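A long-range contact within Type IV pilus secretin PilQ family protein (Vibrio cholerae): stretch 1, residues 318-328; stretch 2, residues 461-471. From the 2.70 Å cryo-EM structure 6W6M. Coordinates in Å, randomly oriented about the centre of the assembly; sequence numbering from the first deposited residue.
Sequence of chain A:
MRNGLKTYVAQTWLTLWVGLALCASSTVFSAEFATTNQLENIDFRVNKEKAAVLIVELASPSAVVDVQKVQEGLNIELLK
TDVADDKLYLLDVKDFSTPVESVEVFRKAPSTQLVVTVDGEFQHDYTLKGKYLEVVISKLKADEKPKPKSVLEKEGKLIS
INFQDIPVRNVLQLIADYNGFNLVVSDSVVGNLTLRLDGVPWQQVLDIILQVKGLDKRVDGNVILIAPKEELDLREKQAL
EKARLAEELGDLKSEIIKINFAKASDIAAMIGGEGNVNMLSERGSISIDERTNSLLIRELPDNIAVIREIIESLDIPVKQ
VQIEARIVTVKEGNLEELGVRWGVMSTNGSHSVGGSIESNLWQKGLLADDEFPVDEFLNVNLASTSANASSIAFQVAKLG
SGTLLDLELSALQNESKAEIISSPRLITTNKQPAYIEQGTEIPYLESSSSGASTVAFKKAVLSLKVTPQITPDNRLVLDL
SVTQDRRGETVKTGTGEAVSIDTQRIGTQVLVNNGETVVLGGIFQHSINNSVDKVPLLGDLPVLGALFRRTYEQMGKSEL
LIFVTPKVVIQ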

ATOM      1  N   VAL A 318      43.531 -31.443 -18.911  1.00 84.61           N
ATOM      2  CA  VAL A 318      42.449 -32.402 -18.751  1.00 84.61           C
ATOM      3  C   VAL A 318      42.103 -33.014 -20.103  1.00 84.61           C
ATOM      4  O   VAL A 318      42.616 -32.616 -21.144  1.00 84.61           O
ATOM      5  CB  VAL A 318      41.203 -31.780 -18.100  1.00 84.61           C
ATOM      6  CG1 VAL A 318      41.517 -31.325 -16.704  1.00 84.61           C
ATOM      7  CG2 VAL A 318      40.700 -30.628 -18.922  1.00 84.61           C
ATOM      8  N   LYS A 319      41.223 -34.009 -20.061  1.00 79.52           N
ATOM      9  CA  LYS A 319      40.776 -34.750 -21.230  1.00 79.52           C
ATOM     10  C   LYS A 319      39.567 -34.074 -21.871  1.00 79.52           C
ATOM     11  O   LYS A 319      38.919 -33.206 -21.287  1.00 79.52           O
ATOM     12  CB  LYS A 319      40.424 -36.184 -20.843  1.00 79.52           C
ATOM     13  CG  LYS A 319      41.576 -37.018 -20.374  1.00 79.52           C
ATOM     14  CD  LYS A 319      42.526 -37.282 -21.503  1.00 79.52           C
ATOM     15  CE  LYS A 319      43.529 -38.347 -21.126  1.00 79.52           C
ATOM     16  NZ  LYS A 319      42.871 -39.653 -20.898  1.00 79.52           N
ATOM     17  N   GLN A 320      39.236 -34.508 -23.080  1.00 73.50           N
ATOM     18  CA  GLN A 320      38.090 -33.999 -23.813  1.00 73.50           C
ATOM     19  C   GLN A 320      37.244 -35.156 -24.308  1.00 73.50           C
ATOM     20  O   GLN A 320      37.768 -36.204 -24.681  1.00 73.50           O
ATOM     21  CB  GLN A 320      38.519 -33.145 -24.984  1.00 73.50           C
ATOM     22  CG  GLN A 320      39.181 -31.876 -24.582  1.00 73.50           C
ATOM     23  CD  GLN A 320      39.647 -31.108 -25.766  1.00 73.50           C
ATOM     24  OE1 GLN A 320      39.790 -29.897 -25.709  1.00 73.50           O
ATOM     25  NE2 GLN A 320      39.915 -31.805 -26.848  1.00 73.50           N
ATOM     26  N   VAL A 321      35.935 -34.954 -24.309  1.00 69.45           N
ATOM     27  CA  VAL A 321      34.969 -35.989 -24.651  1.00 69.45           C
ATOM     28  C   VAL A 321      34.078 -35.482 -25.772  1.00 69.45           C
ATOM     29  O   VAL A 321      33.768 -34.290 -25.846  1.00 69.45           O
ATOM     30  CB  VAL A 321      34.125 -36.404 -23.428  1.00 69.45           C
ATOM     31  CG1 VAL A 321      33.059 -37.379 -23.824  1.00 69.45           C
ATOM     32  CG2 VAL A 321      34.995 -37.008 -22.375  1.00 69.45           C
ATOM     33  N   GLN A 322      33.658 -36.403 -26.630  1.00 68.38           N
ATOM     34  CA  GLN A 322      32.748 -36.145 -27.732  1.00 68.38           C
ATOM     35  C   GLN A 322      31.476 -36.947 -27.519  1.00 68.38           C
ATOM     36  O   GLN A 322      31.536 -38.168 -27.391  1.00 68.38           O
ATOM     37  CB  GLN A 322      33.409 -36.530 -29.049  1.00 68.38           C
ATOM     38  CG  GLN A 322      32.561 -36.322 -30.272  1.00 68.38           C
ATOM     39  CD  GLN A 322      33.208 -36.896 -31.504  1.00 68.38           C
ATOM     40  OE1 GLN A 322      34.425 -37.081 -31.547  1.00 68.38           O
ATOM     41  NE2 GLN A 322      32.400 -37.196 -32.513  1.00 68.38           N
ATOM     42  N   ILE A 323      30.331 -36.273 -27.484  1.00 63.35           N
ATOM     43  CA  ILE A 323      29.054 -36.913 -27.179  1.00 63.35           C
ATOM     44  C   ILE A 323      28.110 -36.761 -28.364  1.00 63.35           C
ATOM     45  O   ILE A 323      27.997 -35.680 -28.950  1.00 63.35           O
ATOM     46  CB  ILE A 323      28.411 -36.351 -25.889  1.00 63.35           C
ATOM     47  CG1 ILE A 323      29.267 -36.677 -24.669  1.00 63.35           C
ATOM     48  CG2 ILE A 323      27.035 -36.935 -25.667  1.00 63.35           C
ATOM     49  CD1 ILE A 323      30.123 -35.545 -24.212  1.00 63.35           C
ATOM     50  N   GLU A 324      27.474 -37.859 -28.754  1.00 61.72           N
ATOM     51  CA  GLU A 324      26.556 -37.833 -29.882  1.00 61.72           C
ATOM     52  C   GLU A 324      25.250 -38.568 -29.622  1.00 61.72           C
ATOM     53  O   GLU A 324      25.232 -39.771 -29.403  1.00 61.72           O
ATOM     54  CB  GLU A 324      27.219 -38.403 -31.132  1.00 61.72           C
ATOM     55  CG  GLU A 324      26.328 -38.332 -32.357  1.00 61.72           C
ATOM     56  CD  GLU A 324      27.004 -38.851 -33.603  1.00 61.72           C
ATOM     57  OE1 GLU A 324      28.161 -39.304 -33.502  1.00 61.72           O
ATOM     58  OE2 GLU A 324      26.377 -38.807 -34.680  1.00 61.72           O
ATOM     59  N   ALA A 325      24.158 -37.820 -29.661  1.00 57.07           N
ATOM     60  CA  ALA A 325      22.822 -38.363 -29.463  1.00 57.07           C
ATOM     61  C   ALA A 325      22.174 -38.681 -30.803  1.00 57.07           C
ATOM     62  O   ALA A 325      22.545 -38.143 -31.839  1.00 57.07           O
ATOM     63  CB  ALA A 325      21.953 -37.393 -28.661  1.00 57.07           C
ATOM     64  N   ARG A 326      21.196 -39.579 -30.778  1.00 58.79           N
ATOM     65  CA  ARG A 326      20.519 -39.973 -32.008  1.00 58.79           C
ATOM     66  C   ARG A 326      19.060 -40.293 -31.728  1.00 58.79           C
ATOM     67  O   ARG A 326      18.767 -41.209 -30.965  1.00 58.79           O
ATOM     68  CB  ARG A 326      21.201 -41.179 -32.643  1.00 58.79           C
ATOM     69  CG  ARG A 326      20.931 -41.313 -34.098  1.00 58.79           C
ATOM     70  CD  ARG A 326      21.353 -42.653 -34.609  1.00 58.79           C
ATOM     71  NE  ARG A 326      21.343 -42.683 -36.065  1.00 58.79           N
ATOM     72  CZ  ARG A 326      20.952 -43.725 -36.784  1.00 58.79           C
ATOM     73  NH1 ARG A 326      20.525 -44.824 -36.178  1.00 58.79           N
ATOM     74  NH2 ARG A 326      20.970 -43.666 -38.107  1.00 58.79           N
ATOM     75  N   ILE A 327      18.152 -39.562 -32.362  1.00 57.62           N
ATOM     76  CA  ILE A 327      16.721 -39.727 -32.158  1.00 57.62           C
ATOM     77  C   ILE A 327      16.128 -40.253 -33.452  1.00 57.62           C
ATOM     78  O   ILE A 327      16.301 -39.634 -34.508  1.00 57.62           O
ATOM     79  CB  ILE A 327      16.050 -38.410 -31.748  1.00 57.62           C
ATOM     80  CG1 ILE A 327      16.548 -37.976 -30.377  1.00 57.62           C
ATOM     81  CG2 ILE A 327      14.550 -38.557 -31.732  1.00 57.62           C
ATOM     82  CD1 ILE A 327      16.155 -36.596 -30.010  1.00 57.62           C
ATOM     83  N   VAL A 328      15.440 -41.390 -33.377  1.00 59.60           N
ATOM     84  CA  VAL A 328      14.884 -42.048 -34.553  1.00 59.60           C
ATOM     85  C   VAL A 328      13.395 -42.282 -34.343  1.00 59.60           C
ATOM     86  O   VAL A 328      12.977 -42.712 -33.265  1.00 59.60           O
ATOM     87  CB  VAL A 328      15.605 -43.379 -34.839  1.00 59.60           C
ATOM     88  CG1 VAL A 328      15.101 -43.981 -36.113  1.00 59.60           C
ATOM     89  CG2 VAL A 328      17.086 -43.166 -34.928  1.00 59.60           C
ATOM     90  N   VAL A 461      12.775 -26.333 -29.184  1.00 59.14           N
ATOM     91  CA  VAL A 461      14.073 -26.589 -29.787  1.00 59.14           C
ATOM     92  C   VAL A 461      14.340 -28.088 -29.813  1.00 59.14           C
ATOM     93  O   VAL A 461      13.714 -28.868 -29.107  1.00 59.14           O
ATOM     94  CB  VAL A 461      15.217 -25.866 -29.039  1.00 59.14           C
ATOM     95  CG1 VAL A 461      15.060 -24.374 -29.129  1.00 59.14           C
ATOM     96  CG2 VAL A 461      15.265 -26.305 -27.599  1.00 59.14           C
ATOM     97  N   LEU A 462      15.253 -28.487 -30.702  1.00 55.89           N
ATOM     98  CA  LEU A 462      15.924 -29.809 -30.608  1.00 55.89           C
ATOM     99  C   LEU A 462      17.278 -29.623 -29.917  1.00 55.89           C
ATOM    100  O   LEU A 462      18.170 -29.025 -30.531  1.00 55.89           O
ATOM    101  CB  LEU A 462      16.096 -30.369 -32.024  1.00 30.00           C
ATOM    102  CG  LEU A 462      17.188 -31.421 -32.194  1.00 30.00           C
ATOM    103  CD1 LEU A 462      16.694 -32.792 -31.762  1.00 30.00           C
ATOM    104  CD2 LEU A 462      17.673 -31.463 -33.634  1.00 30.00           C
ATOM    105  N   SER A 463      17.410 -30.106 -28.679  1.00 55.31           N
ATOM    106  CA  SER A 463      18.534 -29.720 -27.846  1.00 55.31           C
ATOM    107  C   SER A 463      19.195 -30.907 -27.170  1.00 55.31           C
ATOM    108  O   SER A 463      18.547 -31.902 -26.835  1.00 55.31           O
ATOM    109  CB  SER A 463      18.115 -28.723 -26.779  1.00 55.31           C
ATOM    110  OG  SER A 463      17.193 -29.289 -25.878  1.00 55.31           O
ATOM    111  N   LEU A 464      20.501 -30.764 -26.955  1.00 54.55           N
ATOM    112  CA  LEU A 464      21.298 -31.687 -26.164  1.00 54.55           C
ATOM    113  C   LEU A 464      22.028 -30.921 -25.072  1.00 54.55           C
ATOM    114  O   LEU A 464      22.670 -29.908 -25.343  1.00 54.55           O
ATOM    115  CB  LEU A 464      22.299 -32.436 -27.035  1.00 54.55           C
ATOM    116  CG  LEU A 464      23.260 -33.394 -26.336  1.00 54.55           C
ATOM    117  CD1 LEU A 464      22.520 -34.525 -25.666  1.00 54.55           C
ATOM    118  CD2 LEU A 464      24.272 -33.927 -27.314  1.00 54.55           C
ATOM    119  N   LYS A 465      21.936 -31.424 -23.843  1.00 58.55           N
ATOM    120  CA  LYS A 465      22.539 -30.799 -22.671  1.00 58.55           C
ATOM    121  C   LYS A 465      23.246 -31.873 -21.865  1.00 58.55           C
ATOM    122  O   LYS A 465      22.597 -32.827 -21.424  1.00 58.55           O
ATOM    123  CB  LYS A 465      21.466 -30.139 -21.826  1.00 58.55           C
ATOM    124  CG  LYS A 465      21.781 -28.766 -21.362  1.00 58.55           C
ATOM    125  CD  LYS A 465      20.537 -28.115 -20.846  1.00 58.55           C
ATOM    126  CE  LYS A 465      19.446 -28.191 -21.882  1.00 58.55           C
ATOM    127  NZ  LYS A 465      19.887 -27.623 -23.184  1.00 58.55           N
ATOM    128  N   VAL A 466      24.554 -31.737 -21.646  1.00 62.03           N
ATOM    129  CA  VAL A 466      25.303 -32.848 -21.071  1.00 62.03           C
ATOM    130  C   VAL A 466      26.419 -32.378 -20.143  1.00 62.03           C
ATOM    131  O   VAL A 466      27.021 -31.314 -20.336  1.00 62.03           O
ATOM    132  CB  VAL A 466      25.849 -33.771 -22.190  1.00 62.03           C
ATOM    133  CG1 VAL A 466      26.825 -33.039 -23.074  1.00 62.03           C
ATOM    134  CG2 VAL A 466      26.460 -35.030 -21.616  1.00 62.03           C
ATOM    135  N   THR A 467      26.663 -33.198 -19.089  1.00 68.16           N
ATOM    136  CA  THR A 467      27.859 -33.123 -18.241  1.00 68.16           C
ATOM    137  C   THR A 467      28.508 -34.499 -18.093  1.00 68.16           C
ATOM    138  O   THR A 467      27.885 -35.433 -17.568  1.00 68.16           O
ATOM    139  CB  THR A 467      27.543 -32.562 -16.850  1.00 68.16           C
ATOM    140  OG1 THR A 467      26.570 -31.518 -16.945  1.00 68.16           O
ATOM    141  CG2 THR A 467      28.795 -31.983 -16.223  1.00 68.16           C
ATOM    142  N   PRO A 468      29.741 -34.671 -18.589  1.00 70.32           N
ATOM    143  CA  PRO A 468      30.408 -35.978 -18.531  1.00 70.32           C
ATOM    144  C   PRO A 468      31.392 -36.148 -17.383  1.00 70.32           C
ATOM    145  O   PRO A 468      31.761 -35.175 -16.730  1.00 70.32           O
ATOM    146  CB  PRO A 468      31.126 -36.033 -19.877  1.00 70.32           C
ATOM    147  CG  PRO A 468      31.500 -34.629 -20.125  1.00 70.32           C
ATOM    148  CD  PRO A 468      30.443 -33.755 -19.498  1.00 70.32           C
ATOM    149  N   GLN A 469      31.843 -37.379 -17.145  1.00 74.67           N
ATOM    150  CA  GLN A 469      32.855 -37.664 -16.132  1.00 74.67           C
ATOM    151  C   GLN A 469      33.579 -38.949 -16.503  1.00 74.67           C
ATOM    152  O   GLN A 469      32.939 -39.972 -16.731  1.00 74.67           O
ATOM    153  CB  GLN A 469      32.228 -37.791 -14.740  1.00 74.67           C
ATOM    154  CG  GLN A 469      33.225 -38.137 -13.657  1.00 74.67           C
ATOM    155  CD  GLN A 469      32.612 -38.283 -12.280  1.00 74.67           C
ATOM    156  OE1 GLN A 469      31.750 -37.510 -11.882  1.00 74.67           O
ATOM    157  NE2 GLN A 469      33.068 -39.279 -11.541  1.00 74.67           N
ATOM    158  N   ILE A 470      34.906 -38.898 -16.549  1.00 76.13           N
ATOM    159  CA  ILE A 470      35.736 -40.034 -16.939  1.00 76.13           C
ATOM    160  C   ILE A 470      36.188 -40.773 -15.686  1.00 76.13           C
ATOM    161  O   ILE A 470      36.652 -40.152 -14.726  1.00 76.13           O
ATOM    162  CB  ILE A 470      36.948 -39.580 -17.765  1.00 76.13           C
ATOM    163  CG1 ILE A 470      36.503 -39.005 -19.098  1.00 76.13           C
ATOM    164  CG2 ILE A 470      37.890 -40.732 -17.995  1.00 76.13           C
ATOM    165  CD1 ILE A 470      37.595 -38.313 -19.837  1.00 76.13           C
ATOM    166  N   THR A 471      36.062 -42.092 -15.697  1.00 84.22           N
ATOM    167  CA  THR A 471      36.423 -42.974 -14.595  1.00 84.22           C
ATOM    168  C   THR A 471      37.641 -43.821 -14.961  1.00 84.22           C
ATOM    169  O   THR A 471      38.064 -43.856 -16.118  1.00 84.22           O
ATOM    170  CB  THR A 471      35.231 -43.862 -14.235  1.00 84.22           C
ATOM    171  OG1 THR A 471      35.118 -44.921 -15.187  1.00 84.22           O
ATOM    172  CG2 THR A 471      33.954 -43.056 -14.223  1.00 84.22           C
TER

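The contact is built from side chains alone. The two strands run at 126° between their N-to-C directions, and their axes come no closer than 8.6 Å, too far apart for backbone pairing; no hydrogen bond crosses between the stretches. The first rule is alternation: every second residue sends its CA-to-CB bond toward the partner, from Lys-319 to Ile-327 on one strand and from Leu-462 to Ile-470 on the other. The register descends in matched steps of two, with Val-321 nearest Pro-468, Ile-323 nearest Val-466 and Ala-325 nearest Leu-464 by CA position.

Apolar contacts fill the gap between these faces. Ile-323, which has the largest covered area at 70 Å², spans three partners: its CD1 lies 4.3 Å from CG1 of Val-466 and 4.4 Å from CG of Pro-468, while its CG2 lies 4.4 Å from CD2 of Leu-464. CG2 lies nearest Leu-464 and CD1 reaches Pro-468, while both approach Val-466. Leu-464 answers in kind, placing CD1 4.2 Å from CB of Ala-325. Here a long side chain meets a short one, and the CA atoms are 7.6 Å apart. At Ile-327 and Leu-462 the CA separation widens to 10.1 Å, yet two extended side chains still meet, CD1 to CD1, at 4.2 Å.

At the other end, Ile-470 adopts the m, t rotamer and brings CD1 to 3.9 Å from CG2 of Val-321. The same methyl supplies the one contact involving a charged residue, 3.7 Å from CB of Lys-319. NZ of Lys-319 lies 5.5 Å from CD1 of Ile-470, beyond contact, so the exposed lysine contributes its aliphatic base, with no polar bond across the contact. The 400 Å² buried here comes from apolar side-chain packing, with no hydrogen bond across it.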